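Long-range contacts in beta-galacturonidase (Eisenbergiella tayi, PDB 6NCW), which is a glycoside hydrolase of family 2 that binds galacturonate and probably cleaves terminal beta-linked uronic acid residues, galacturonides in particular, from their conjugates: residues T78-D84 / H110-A116; A37-W43 / Q55-S59; S194-L198 / S211-C217; F157-L161 / V251-E255; G469-G473 / R539-L543. One frame throughout, in Å; residues are numbered along the deposited sequence.

Contact 1: residues T78-D84 / H110-A116; sequences TASVLVD and HQLEVIA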
# COMPACT_ATOMS: atom_id res chain seq x y z
N THR A 78 11.52 21.97 26.16
CA THR A 78 11.91 23.06 27.05
C THR A 78 10.65 23.70 27.64
O THR A 78 9.73 24.05 26.89
CB THR A 78 12.76 24.08 26.28
OG1 THR A 78 13.96 23.42 25.82
CG2 THR A 78 13.13 25.28 27.15
N ALA A 79 10.61 23.85 28.97
CA ALA A 79 9.41 24.26 29.69
C ALA A 79 9.63 25.52 30.51
O ALA A 79 10.70 25.71 31.08
CB ALA A 79 8.94 23.15 30.66
N SER A 80 8.60 26.37 30.57
CA SER A 80 8.50 27.46 31.54
C SER A 80 7.12 27.38 32.19
O SER A 80 6.10 27.35 31.49
CB SER A 80 8.68 28.84 30.91
OG SER A 80 9.98 28.99 30.40
N VAL A 81 7.10 27.36 33.52
CA VAL A 81 5.88 27.20 34.29
C VAL A 81 5.53 28.54 34.93
O VAL A 81 6.36 29.14 35.62
CB VAL A 81 6.03 26.12 35.37
CG1 VAL A 81 4.71 25.94 36.07
CG2 VAL A 81 6.51 24.80 34.75
N LEU A 82 4.30 29.00 34.71
CA LEU A 82 3.80 30.23 35.29
C LEU A 82 2.55 29.91 36.09
O LEU A 82 1.65 29.23 35.59
CB LEU A 82 3.47 31.27 34.23
CG LEU A 82 4.59 31.85 33.36
CD1 LEU A 82 4.92 30.91 32.21
CD2 LEU A 82 4.18 33.22 32.82
N VAL A 83 2.51 30.38 37.34
CA VAL A 83 1.34 30.26 38.21
C VAL A 83 0.86 31.67 38.54
O VAL A 83 1.65 32.51 38.98
CB VAL A 83 1.67 29.48 39.50
CG1 VAL A 83 0.53 29.58 40.50
CG2 VAL A 83 1.98 28.00 39.16
N ASP A 84 -0.42 31.94 38.27
CA ASP A 84 -1.00 33.27 38.46
C ASP A 84 -0.17 34.35 37.76
O ASP A 84 -0.02 35.46 38.26
CB ASP A 84 -1.17 33.59 39.94
CG ASP A 84 -2.09 32.61 40.64
OD1 ASP A 84 -1.80 32.21 41.79
OD2 ASP A 84 -3.10 32.21 40.02
N HIS A 110 -6.37 29.19 40.96
CA HIS A 110 -5.14 29.69 40.37
C HIS A 110 -5.08 29.36 38.87
O HIS A 110 -5.74 28.44 38.39
CB HIS A 110 -3.92 29.11 41.08
CG HIS A 110 -3.97 29.31 42.56
ND1 HIS A 110 -3.56 30.48 43.16
CD2 HIS A 110 -4.39 28.50 43.57
CE1 HIS A 110 -3.72 30.39 44.47
NE2 HIS A 110 -4.23 29.20 44.74
N GLN A 111 -4.27 30.14 38.15
CA GLN A 111 -4.03 29.92 36.73
C GLN A 111 -2.67 29.26 36.56
O GLN A 111 -1.66 29.80 37.02
CB GLN A 111 -4.09 31.23 35.95
CG GLN A 111 -5.51 31.73 35.68
CD GLN A 111 -6.16 32.26 36.95
OE1 GLN A 111 -5.50 32.91 37.78
NE2 GLN A 111 -7.46 31.98 37.11
N LEU A 112 -2.66 28.10 35.91
CA LEU A 112 -1.44 27.40 35.54
C LEU A 112 -1.21 27.55 34.04
O LEU A 112 -2.12 27.29 33.24
CB LEU A 112 -1.52 25.91 35.90
CG LEU A 112 -0.29 25.08 35.51
CD1 LEU A 112 0.98 25.63 36.14
CD2 LEU A 112 -0.51 23.63 35.93
N GLU A 113 -0.02 27.97 33.67
CA GLU A 113 0.34 28.08 32.26
C GLU A 113 1.72 27.50 32.07
O GLU A 113 2.64 27.82 32.82
CB GLU A 113 0.31 29.53 31.76
CG GLU A 113 0.77 29.68 30.31
CD GLU A 113 0.65 31.10 29.79
OE1 GLU A 113 0.78 32.05 30.60
OE2 GLU A 113 0.43 31.28 28.56
N VAL A 114 1.86 26.62 31.07
CA VAL A 114 3.13 26.01 30.72
C VAL A 114 3.47 26.45 29.30
O VAL A 114 2.67 26.27 28.38
CB VAL A 114 3.08 24.48 30.82
CG1 VAL A 114 4.44 23.88 30.51
CG2 VAL A 114 2.60 24.08 32.19
N ILE A 115 4.64 27.06 29.14
CA ILE A 115 5.17 27.37 27.82
C ILE A 115 6.08 26.20 27.44
O ILE A 115 7.09 25.96 28.10
CB ILE A 115 5.95 28.70 27.80
CG1 ILE A 115 5.17 29.81 28.53
CG2 ILE A 115 6.27 29.11 26.37
CD1 ILE A 115 3.92 30.23 27.82
N ALA A 116 5.70 25.47 26.40
CA ALA A 116 6.49 24.36 25.88
C ALA A 116 7.14 24.79 24.58
O ALA A 116 6.53 25.49 23.77
CB ALA A 116 5.63 23.11 25.64
O HOH W 1 9.79 27.23 27.40
O HOH W 2 -0.10 31.56 35.14

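Contact 2: residues A37-W43 / Q55-S59; sequences APVPGCW and QASYS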
# COMPACT_ATOMS: atom_id res chain seq x y z
N ALA A 37 -6.81 21.00 23.89
CA ALA A 37 -5.83 19.99 23.55
C ALA A 37 -5.69 18.98 24.68
O ALA A 37 -5.87 19.33 25.85
CB ALA A 37 -4.46 20.64 23.28
N PRO A 38 -5.39 17.72 24.37
CA PRO A 38 -5.18 16.72 25.43
C PRO A 38 -3.83 16.87 26.13
O PRO A 38 -2.81 17.16 25.51
CB PRO A 38 -5.27 15.39 24.68
CG PRO A 38 -4.83 15.73 23.28
CD PRO A 38 -5.38 17.11 23.02
N VAL A 39 -3.84 16.64 27.44
CA VAL A 39 -2.62 16.52 28.23
C VAL A 39 -2.75 15.21 28.99
O VAL A 39 -3.74 15.00 29.70
CB VAL A 39 -2.42 17.70 29.19
CG1 VAL A 39 -1.23 17.45 30.11
CG2 VAL A 39 -2.22 19.01 28.42
N PRO A 40 -1.80 14.26 28.87
CA PRO A 40 -0.61 14.29 28.00
C PRO A 40 -0.94 14.33 26.51
O PRO A 40 -2.03 13.91 26.12
CB PRO A 40 0.12 12.98 28.34
CG PRO A 40 -0.96 12.08 28.81
CD PRO A 40 -1.93 12.97 29.56
N GLY A 41 -0.01 14.84 25.72
CA GLY A 41 -0.19 14.93 24.27
C GLY A 41 1.00 15.60 23.63
O GLY A 41 1.81 16.27 24.29
N CYS A 42 1.11 15.42 22.32
CA CYS A 42 2.11 16.12 21.52
C CYS A 42 1.38 16.93 20.46
O CYS A 42 0.47 16.41 19.81
CB CYS A 42 3.09 15.15 20.84
SG CYS A 42 4.07 14.25 22.03
N TRP A 43 1.79 18.19 20.28
CA TRP A 43 0.99 18.99 19.36
C TRP A 43 1.21 18.61 17.90
O TRP A 43 0.42 19.02 17.05
CB TRP A 43 1.24 20.48 19.56
CG TRP A 43 2.60 20.98 19.19
CD1 TRP A 43 3.22 20.87 17.97
CD2 TRP A 43 3.49 21.69 20.04
NE1 TRP A 43 4.46 21.48 18.02
CE2 TRP A 43 4.65 21.98 19.28
CE3 TRP A 43 3.44 22.09 21.39
CZ2 TRP A 43 5.75 22.67 19.82
CZ3 TRP A 43 4.53 22.77 21.93
CH2 TRP A 43 5.67 23.05 21.14
N GLN A 55 7.44 27.71 20.10
CA GLN A 55 6.81 27.77 21.41
C GLN A 55 5.30 27.67 21.30
O GLN A 55 4.69 28.14 20.33
CB GLN A 55 7.12 29.10 22.12
CG GLN A 55 8.59 29.40 22.34
CD GLN A 55 8.76 30.78 22.95
OE1 GLN A 55 8.16 31.75 22.47
NE2 GLN A 55 9.54 30.87 24.02
N ALA A 56 4.68 27.12 22.34
CA ALA A 56 3.23 27.12 22.45
C ALA A 56 2.86 27.19 23.92
O ALA A 56 3.67 26.88 24.79
CB ALA A 56 2.63 25.89 21.78
N SER A 57 1.63 27.62 24.21
CA SER A 57 1.18 27.77 25.59
C SER A 57 0.06 26.77 25.91
O SER A 57 -0.91 26.66 25.16
CB SER A 57 0.70 29.20 25.86
OG SER A 57 -0.42 29.19 26.73
N TYR A 58 0.20 26.09 27.04
CA TYR A 58 -0.85 25.26 27.64
C TYR A 58 -1.31 25.90 28.94
O TYR A 58 -0.48 26.29 29.77
CB TYR A 58 -0.35 23.84 27.95
CG TYR A 58 -0.05 22.95 26.76
CD1 TYR A 58 -0.93 21.93 26.39
CD2 TYR A 58 1.13 23.09 26.03
CE1 TYR A 58 -0.66 21.09 25.32
CE2 TYR A 58 1.41 22.25 24.95
CZ TYR A 58 0.51 21.25 24.60
OH TYR A 58 0.76 20.42 23.53
N SER A 59 -2.62 25.96 29.16
CA SER A 59 -3.10 26.55 30.40
C SER A 59 -4.38 25.87 30.87
O SER A 59 -5.15 25.33 30.06
CB SER A 59 -3.31 28.06 30.25
OG SER A 59 -3.98 28.36 29.03

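Contact 3: residues S194-L198 / S211-C217; sequences SFAVL and STEELPC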
# COMPACT_ATOMS: atom_id res chain seq x y z
N SER A 194 7.44 -4.67 59.03
CA SER A 194 8.15 -3.57 59.66
C SER A 194 9.59 -3.56 59.18
O SER A 194 10.20 -4.62 59.00
CB SER A 194 8.09 -3.71 61.17
OG SER A 194 6.74 -3.89 61.57
N PHE A 195 10.14 -2.37 58.97
CA PHE A 195 11.50 -2.29 58.46
C PHE A 195 12.37 -1.37 59.30
O PHE A 195 13.41 -1.79 59.82
CB PHE A 195 11.51 -1.85 56.99
CG PHE A 195 12.85 -1.95 56.35
CD1 PHE A 195 13.36 -3.18 55.96
CD2 PHE A 195 13.63 -0.82 56.16
CE1 PHE A 195 14.62 -3.28 55.39
CE2 PHE A 195 14.89 -0.91 55.58
CZ PHE A 195 15.38 -2.14 55.20
N ALA A 196 11.97 -0.11 59.46
CA ALA A 196 12.79 0.80 60.23
C ALA A 196 11.98 2.02 60.60
O ALA A 196 10.95 2.33 59.98
CB ALA A 196 14.05 1.22 59.47
N VAL A 197 12.44 2.71 61.65
CA VAL A 197 11.97 4.04 62.01
C VAL A 197 13.20 4.92 62.13
O VAL A 197 14.08 4.66 62.96
CB VAL A 197 11.17 4.04 63.33
CG1 VAL A 197 10.66 5.44 63.63
CG2 VAL A 197 10.00 3.06 63.25
N LEU A 198 13.28 5.95 61.29
CA LEU A 198 14.44 6.83 61.25
C LEU A 198 14.12 8.13 61.96
O LEU A 198 13.14 8.80 61.60
CB LEU A 198 14.84 7.11 59.81
CG LEU A 198 15.52 5.95 59.08
CD1 LEU A 198 15.93 6.38 57.67
CD2 LEU A 198 16.74 5.48 59.89
N SER A 211 19.67 7.35 56.16
CA SER A 211 19.72 5.96 55.74
C SER A 211 19.47 5.04 56.92
O SER A 211 19.87 5.33 58.05
CB SER A 211 21.07 5.61 55.11
OG SER A 211 21.21 6.24 53.85
N THR A 212 18.79 3.93 56.64
CA THR A 212 18.75 2.84 57.59
C THR A 212 20.02 2.01 57.47
O THR A 212 20.82 2.16 56.54
CB THR A 212 17.53 1.95 57.37
OG1 THR A 212 17.78 1.08 56.25
CG2 THR A 212 16.28 2.81 57.14
N GLU A 213 20.20 1.12 58.43
CA GLU A 213 21.24 0.11 58.30
C GLU A 213 20.77 -0.99 57.36
O GLU A 213 19.60 -1.08 57.00
CB GLU A 213 21.60 -0.46 59.67
CG GLU A 213 22.37 0.50 60.55
CD GLU A 213 22.50 -0.00 61.97
OE1 GLU A 213 22.97 0.77 62.84
OE2 GLU A 213 22.11 -1.17 62.21
N GLU A 214 21.72 -1.83 56.97
CA GLU A 214 21.43 -3.04 56.22
C GLU A 214 20.71 -4.05 57.12
O GLU A 214 21.30 -4.59 58.05
CB GLU A 214 22.73 -3.61 55.69
CG GLU A 214 22.60 -4.38 54.42
CD GLU A 214 23.94 -4.55 53.75
OE1 GLU A 214 24.59 -3.51 53.46
OE2 GLU A 214 24.34 -5.71 53.54
N LEU A 215 19.43 -4.30 56.84
CA LEU A 215 18.57 -5.13 57.67
C LEU A 215 18.19 -6.43 56.97
O LEU A 215 18.11 -6.47 55.74
CB LEU A 215 17.30 -4.36 58.04
CG LEU A 215 17.62 -3.09 58.83
CD1 LEU A 215 16.42 -2.16 58.90
CD2 LEU A 215 18.12 -3.48 60.22
N PRO A 216 17.96 -7.51 57.71
CA PRO A 216 17.53 -8.75 57.07
C PRO A 216 16.10 -8.63 56.56
O PRO A 216 15.29 -7.88 57.10
CB PRO A 216 17.63 -9.80 58.19
CG PRO A 216 18.33 -9.12 59.32
CD PRO A 216 18.11 -7.66 59.17
N CYS A 217 15.82 -9.38 55.50
CA CYS A 217 14.48 -9.45 54.91
C CYS A 217 14.14 -10.91 54.65
O CYS A 217 14.02 -11.34 53.49
CB CYS A 217 14.40 -8.64 53.61
SG CYS A 217 14.54 -6.88 53.84

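Contact 4: residues F157-L161 / V251-E255; sequences FTPFL and VGFRE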
# COMPACT_ATOMS: atom_id res chain seq x y z
N PHE A 157 15.45 2.27 47.80
CA PHE A 157 15.65 0.98 48.45
C PHE A 157 16.64 0.17 47.63
O PHE A 157 16.54 0.13 46.40
CB PHE A 157 14.33 0.21 48.58
CG PHE A 157 14.50 -1.17 49.13
CD1 PHE A 157 14.64 -1.36 50.51
CD2 PHE A 157 14.55 -2.27 48.29
CE1 PHE A 157 14.81 -2.63 51.03
CE2 PHE A 157 14.71 -3.55 48.80
CZ PHE A 157 14.84 -3.73 50.17
N THR A 158 17.57 -0.48 48.31
CA THR A 158 18.60 -1.30 47.68
C THR A 158 18.56 -2.70 48.27
O THR A 158 18.79 -2.86 49.48
CB THR A 158 20.00 -0.70 47.90
OG1 THR A 158 19.97 0.71 47.66
CG2 THR A 158 21.03 -1.38 46.99
N PRO A 159 18.29 -3.74 47.48
CA PRO A 159 18.42 -5.11 47.98
C PRO A 159 19.85 -5.61 47.88
O PRO A 159 20.64 -5.18 47.03
CB PRO A 159 17.50 -5.91 47.04
CG PRO A 159 17.61 -5.15 45.72
CD PRO A 159 17.80 -3.69 46.08
N PHE A 160 20.19 -6.53 48.80
CA PHE A 160 21.49 -7.20 48.86
C PHE A 160 21.26 -8.69 49.04
O PHE A 160 20.49 -9.10 49.92
CB PHE A 160 22.35 -6.68 50.01
CG PHE A 160 22.69 -5.22 49.91
CD1 PHE A 160 23.70 -4.78 49.07
CD2 PHE A 160 22.00 -4.29 50.66
CE1 PHE A 160 24.02 -3.44 48.97
CE2 PHE A 160 22.31 -2.94 50.57
CZ PHE A 160 23.33 -2.52 49.72
N LEU A 161 21.91 -9.51 48.21
CA LEU A 161 21.88 -10.96 48.36
C LEU A 161 23.11 -11.38 49.15
O LEU A 161 24.24 -11.28 48.65
CB LEU A 161 21.82 -11.66 47.01
CG LEU A 161 21.66 -13.18 47.08
CD1 LEU A 161 20.38 -13.59 47.79
CD2 LEU A 161 21.72 -13.79 45.70
N VAL A 251 9.33 -2.07 44.96
CA VAL A 251 10.66 -2.65 44.90
C VAL A 251 10.53 -4.11 44.50
O VAL A 251 9.46 -4.72 44.59
CB VAL A 251 11.44 -2.53 46.24
CG1 VAL A 251 11.51 -1.08 46.70
CG2 VAL A 251 10.81 -3.40 47.30
N GLY A 252 11.64 -4.65 44.01
CA GLY A 252 11.79 -6.08 43.83
C GLY A 252 13.17 -6.48 44.32
O GLY A 252 14.12 -5.69 44.26
N PHE A 253 13.25 -7.69 44.85
CA PHE A 253 14.50 -8.21 45.42
C PHE A 253 15.23 -9.00 44.34
O PHE A 253 14.92 -10.17 44.09
CB PHE A 253 14.22 -9.08 46.65
CG PHE A 253 13.87 -8.29 47.90
CD1 PHE A 253 14.83 -8.02 48.87
CD2 PHE A 253 12.57 -7.81 48.11
CE1 PHE A 253 14.51 -7.29 50.02
CE2 PHE A 253 12.25 -7.08 49.26
CZ PHE A 253 13.22 -6.82 50.21
N ARG A 254 16.17 -8.36 43.66
CA ARG A 254 17.02 -9.05 42.70
C ARG A 254 18.42 -8.45 42.75
O ARG A 254 18.59 -7.27 43.07
CB ARG A 254 16.47 -8.97 41.26
CG ARG A 254 16.19 -7.54 40.75
CD ARG A 254 17.33 -7.07 39.91
NE ARG A 254 17.25 -5.66 39.53
CZ ARG A 254 17.92 -4.68 40.12
NH1 ARG A 254 18.70 -4.94 41.16
NH2 ARG A 254 17.81 -3.44 39.67
N GLU A 255 19.41 -9.26 42.41
CA GLU A 255 20.79 -8.81 42.33
C GLU A 255 21.21 -8.76 40.86
O GLU A 255 20.95 -9.70 40.10
CB GLU A 255 21.72 -9.74 43.11
CG GLU A 255 23.16 -9.29 43.10
CD GLU A 255 24.09 -10.30 43.80
OE1 GLU A 255 24.55 -9.99 44.92
OE2 GLU A 255 24.36 -11.39 43.23
O HOH W 3 23.94 -8.13 46.56

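Contact 5: residues G469-G473 / R539-L543; sequences GAIYG and RRPKL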
# COMPACT_ATOMS: atom_id res chain seq x y z
N GLY A 469 16.61 -2.32 7.41
CA GLY A 469 15.43 -1.60 6.99
C GLY A 469 14.48 -2.47 6.19
O GLY A 469 14.86 -3.48 5.59
N ALA A 470 13.21 -2.09 6.21
CA ALA A 470 12.19 -2.66 5.34
C ALA A 470 11.00 -1.71 5.33
O ALA A 470 10.50 -1.35 6.39
CB ALA A 470 11.75 -4.04 5.81
N ILE A 471 10.56 -1.32 4.14
CA ILE A 471 9.34 -0.52 4.03
C ILE A 471 8.18 -1.50 3.98
O ILE A 471 8.09 -2.31 3.05
CB ILE A 471 9.36 0.38 2.78
CG1 ILE A 471 10.55 1.35 2.85
CG2 ILE A 471 8.03 1.12 2.66
CD1 ILE A 471 10.93 1.97 1.47
N TYR A 472 7.30 -1.44 4.99
CA TYR A 472 6.17 -2.36 5.08
C TYR A 472 5.35 -2.30 3.81
O TYR A 472 4.93 -1.23 3.38
CB TYR A 472 5.27 -2.03 6.29
CG TYR A 472 4.03 -2.91 6.42
CD1 TYR A 472 2.77 -2.45 6.04
CD2 TYR A 472 4.12 -4.21 6.90
CE1 TYR A 472 1.65 -3.25 6.14
CE2 TYR A 472 3.00 -5.02 7.00
CZ TYR A 472 1.77 -4.53 6.63
OH TYR A 472 0.64 -5.34 6.74
N GLY A 473 5.13 -3.47 3.21
CA GLY A 473 4.38 -3.57 2.00
C GLY A 473 5.23 -3.62 0.73
O GLY A 473 4.73 -4.05 -0.31
N ARG A 539 2.21 -0.77 14.07
CA ARG A 539 2.37 -2.01 14.82
C ARG A 539 1.96 -3.24 14.01
O ARG A 539 1.62 -4.29 14.58
CB ARG A 539 1.62 -1.97 16.17
CG ARG A 539 2.41 -1.34 17.34
CD ARG A 539 2.90 0.08 17.03
NE ARG A 539 3.59 0.67 18.18
CZ ARG A 539 4.22 1.85 18.19
NH1 ARG A 539 4.27 2.62 17.10
NH2 ARG A 539 4.81 2.26 19.30
N ARG A 540 1.99 -3.13 12.68
CA ARG A 540 1.69 -4.24 11.79
C ARG A 540 2.95 -5.09 11.58
O ARG A 540 4.01 -4.54 11.26
CB ARG A 540 1.17 -3.74 10.44
CG ARG A 540 -0.15 -2.96 10.55
CD ARG A 540 -0.66 -2.52 9.16
NE ARG A 540 0.17 -1.47 8.55
CZ ARG A 540 -0.18 -0.76 7.49
NH1 ARG A 540 -1.35 -1.00 6.90
NH2 ARG A 540 0.64 0.16 7.00
N PRO A 541 2.88 -6.39 11.78
CA PRO A 541 4.11 -7.21 11.70
C PRO A 541 4.62 -7.32 10.27
O PRO A 541 3.87 -7.66 9.35
CB PRO A 541 3.68 -8.58 12.26
CG PRO A 541 2.17 -8.56 12.29
CD PRO A 541 1.73 -7.12 12.34
N LYS A 542 5.90 -6.99 10.08
CA LYS A 542 6.57 -7.22 8.80
C LYS A 542 6.91 -8.71 8.68
O LYS A 542 6.74 -9.47 9.62
CB LYS A 542 7.83 -6.36 8.71
CG LYS A 542 7.58 -4.86 8.72
CD LYS A 542 8.87 -4.07 8.62
CE LYS A 542 8.64 -2.62 9.05
NZ LYS A 542 9.89 -1.86 9.13
N LEU A 543 7.38 -9.13 7.49
CA LEU A 543 7.69 -10.55 7.32
C LEU A 543 8.74 -11.01 8.33
O LEU A 543 8.60 -12.09 8.92
CB LEU A 543 8.15 -10.84 5.89
CG LEU A 543 7.19 -10.61 4.71
CD1 LEU A 543 7.88 -10.90 3.39
CD2 LEU A 543 5.96 -11.51 4.85
O HOH W 4 1.13 -7.46 8.71

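Contact 1: residues T78-D84 / H110-A116
Two antiparallel neighbours meet here in the six-stranded sheet of the N-terminal beta-sandwich, the jelly-roll-like domain that family 2 glycosidases carry ahead of the barrel. Backbone bonding is regular: Ser80 pairs with Ile115 (Ser80 N to Ile115 O 2.9 Å, Ile115 N to Ser80 O 2.8 Å) and Leu82 with Glu113 (2.8 Å for both Leu82 N to Glu113 O and Glu113 N to Leu82 O). Val81, Val83, Leu112 and Val114 point into the sandwich; Val81 CG1 lies 3.7 Å from Leu112 CD1, and the two valines of 78-84 also pack on strand 98-105 of the facing sheet. The other face is more open, with Leu82 CD1 3.8 Å from Ile115 CG1 and Glu113 reaching Ser57. At the turn, Asp84 takes up positive phi and its carboxylate closes the end of the pairing: OD2 accepts Gln111 N at 3.0 Å, while OD1 accepts ND1 of His110 at 2.8 Å, in the plane of the imidazole.

Contact 2: residues A37-W43 / Q55-S59
Tyr58 carries this contact, with 101 Å² of its surface covered by 37-43, and Trp43 follows with 76 Å². Strands 35-39 and 55-63 are not direct partners: both pair with strand 19-26, one along each of its edges, so side chains must reach past the intervening strand. The Tyr58 ring does so, lying against Phe23 of that strand. Its CD1 sits 3.8 Å from Val39 CG2 and its CE1 4.3 Å from Ala37 CB, two residues whose CB atoms both point toward 55-59, while Pro38 between them turns away and packs on Gln294 of the second subunit.

Past Val39 the chain goes through a cis peptide bond to Pro40 and swings round, bringing Trp43 back over the far end of the tyrosine. There the two rings touch at their edges, with Trp43 CE3 3.8 Å from Tyr58 OH and 4.1 Å from Tyr58 CE2. The phenol oxygen itself is hydrogen-bonded to Tyr46 OH, and the indole NE1 to Tyr52 O. Ala56 brings its CB to 3.7 Å from Trp43 CZ3, on the benzo part of the indole. Neither segment bonds to the other through polar atoms. What results is an aromatic-rich apolar core on the inner face of a sheet, as found in the N-terminal jelly-roll-like beta-sandwich of family 2 glycoside hydrolases.

Contact 3: residues S194-L198 / S211-C217
Phe195 has its chi1 in the t well, and although its CA-to-CB bond points sideways, this rotamer carries the ring over to 211-217, where 93 Å² of the residue is covered. Leu215, in the m,t conformation, answers by laying CD1 on the ring face: the methyl is 3.9 Å from the centroid of Phe195 and 13° off the normal, a clear CH-pi contact. The same CD1 comes to 3.2 Å from Phe195 O. At the ring edge sits a sulfur-aromatic contact, with Cys217 SG 3.9 Å from Phe195 CE1. Phe195 and Ala196 form a classic beta bulge opposite Val188, in the sheet partner 182-190. The contact joins the two sheets of the immunoglobulin-like beta-sandwich, since strand 193-202 belongs to one and strand 207-216 to the other. Ala196, with CB directed across, meets Thr212 CG2 at 3.6 Å. Thr212 uses the p rotamer, which offers the methyl to the opposite sheet while OG1 donates to Glu213 O at 2.9 Å and also bonds with Ala170 N. Leu198, again m,t, reaches across to the other segment: its CD1 lies 3.6 Å from Thr212 CG2 and its CD2 3.6 Å from Ser211 O.

Contact 4: residues F157-L161 / V251-E255
Phe157 turns the edge of its ring to the face of Phe253 in an offset edge-to-face pair, centroids 5.3 Å apart and planes at 69°, with Phe157 CZ 3.5 Å from Phe253 CZ. On the same ring, Phe157 CD2 touches Val251 CG1 at 3.6 Å. Two residues on, Pro159 puts its CB 3.9 Å from Phe253 CD1 and its CG 3.5 Å from Arg254 O. Strand 150-162 edges one sheet of the immunoglobulin-like beta-sandwich; 251-255 is the link by which the chain leaves the last strand of the other sheet and enters the TIM-barrel domain. The two run in roughly the same direction, 33° apart. Arg254 hydrogen-bonds to Pro368 O and Thr158 to Tyr365, so both segments also hold on to the barrel side. At the far end, water 3 bridges them, accepting from Leu161 N at 3.0 Å and donating to Glu255 OE1 at 2.6 Å; the other carboxylate oxygen of Glu255 makes a salt bridge with Arg257.

Contact 5: residues G469-G473 / R539-L543
The direct polar link is a single hydrogen bond: Lys542, extended beyond CB (chi2 to chi4 all t), sends NZ 2.9 Å to Ala470 O. The ammonium group also makes a salt bridge to Asp514 and a hydrogen bond to Gly533 O. A second polar link goes through water 4, which donates to Tyr472 OH at 2.9 Å and to Pro541 O at 2.8 Å.

Around Tyr472, which has the largest covered area of the contact (116 Å²), the contacts are of another kind. Arg540 CB sits over one face, a CH-pi contact 4.3 Å from the centroid of Tyr472; farther out, Tyr472 CE1 lies over the face of the guanidinium, 3.3 Å from Arg540 NE, and NE forms a salt bridge with Asp536. Along the ring edge, Tyr472 CD2 packs at 4.0 Å from Lys542 CG.

Arg475 and Pro477 of the third subunit cover Tyr472 and Pro541, so the contact also borders a subunit interface. These are loops of the TIM barrel, 469-473 following the C-terminal end of strand 461-466, the end where such barrels carry the active site; the Lys542 side chain is about 6 Å from that of galacturonate-binding Lys532.

Overall arrangement
The five contacts fall into three regions. Contacts 1 and 2 share one sheet of the N-terminal sandwich, centres 11 Å apart, because strands 55-63 and 109-117 are neighbours: Val114 N lies 2.7 Å from Tyr58 O, and Ala116 O 2.8 Å from Ala56 N. Contacts 3 and 4, 13 Å apart between centres, share the core of the second sandwich, where Phe195 CZ reaches Phe157 CE1 at 4.2 Å; contact 3 is nested in the chain loop that contact 4 closes. Contact 5 stands alone in the barrel, its centre 51 Å from that of contact 3. It is the one near the sugar site, Lys542 being about 13 Å from the bound glycerol, side chain to ligand.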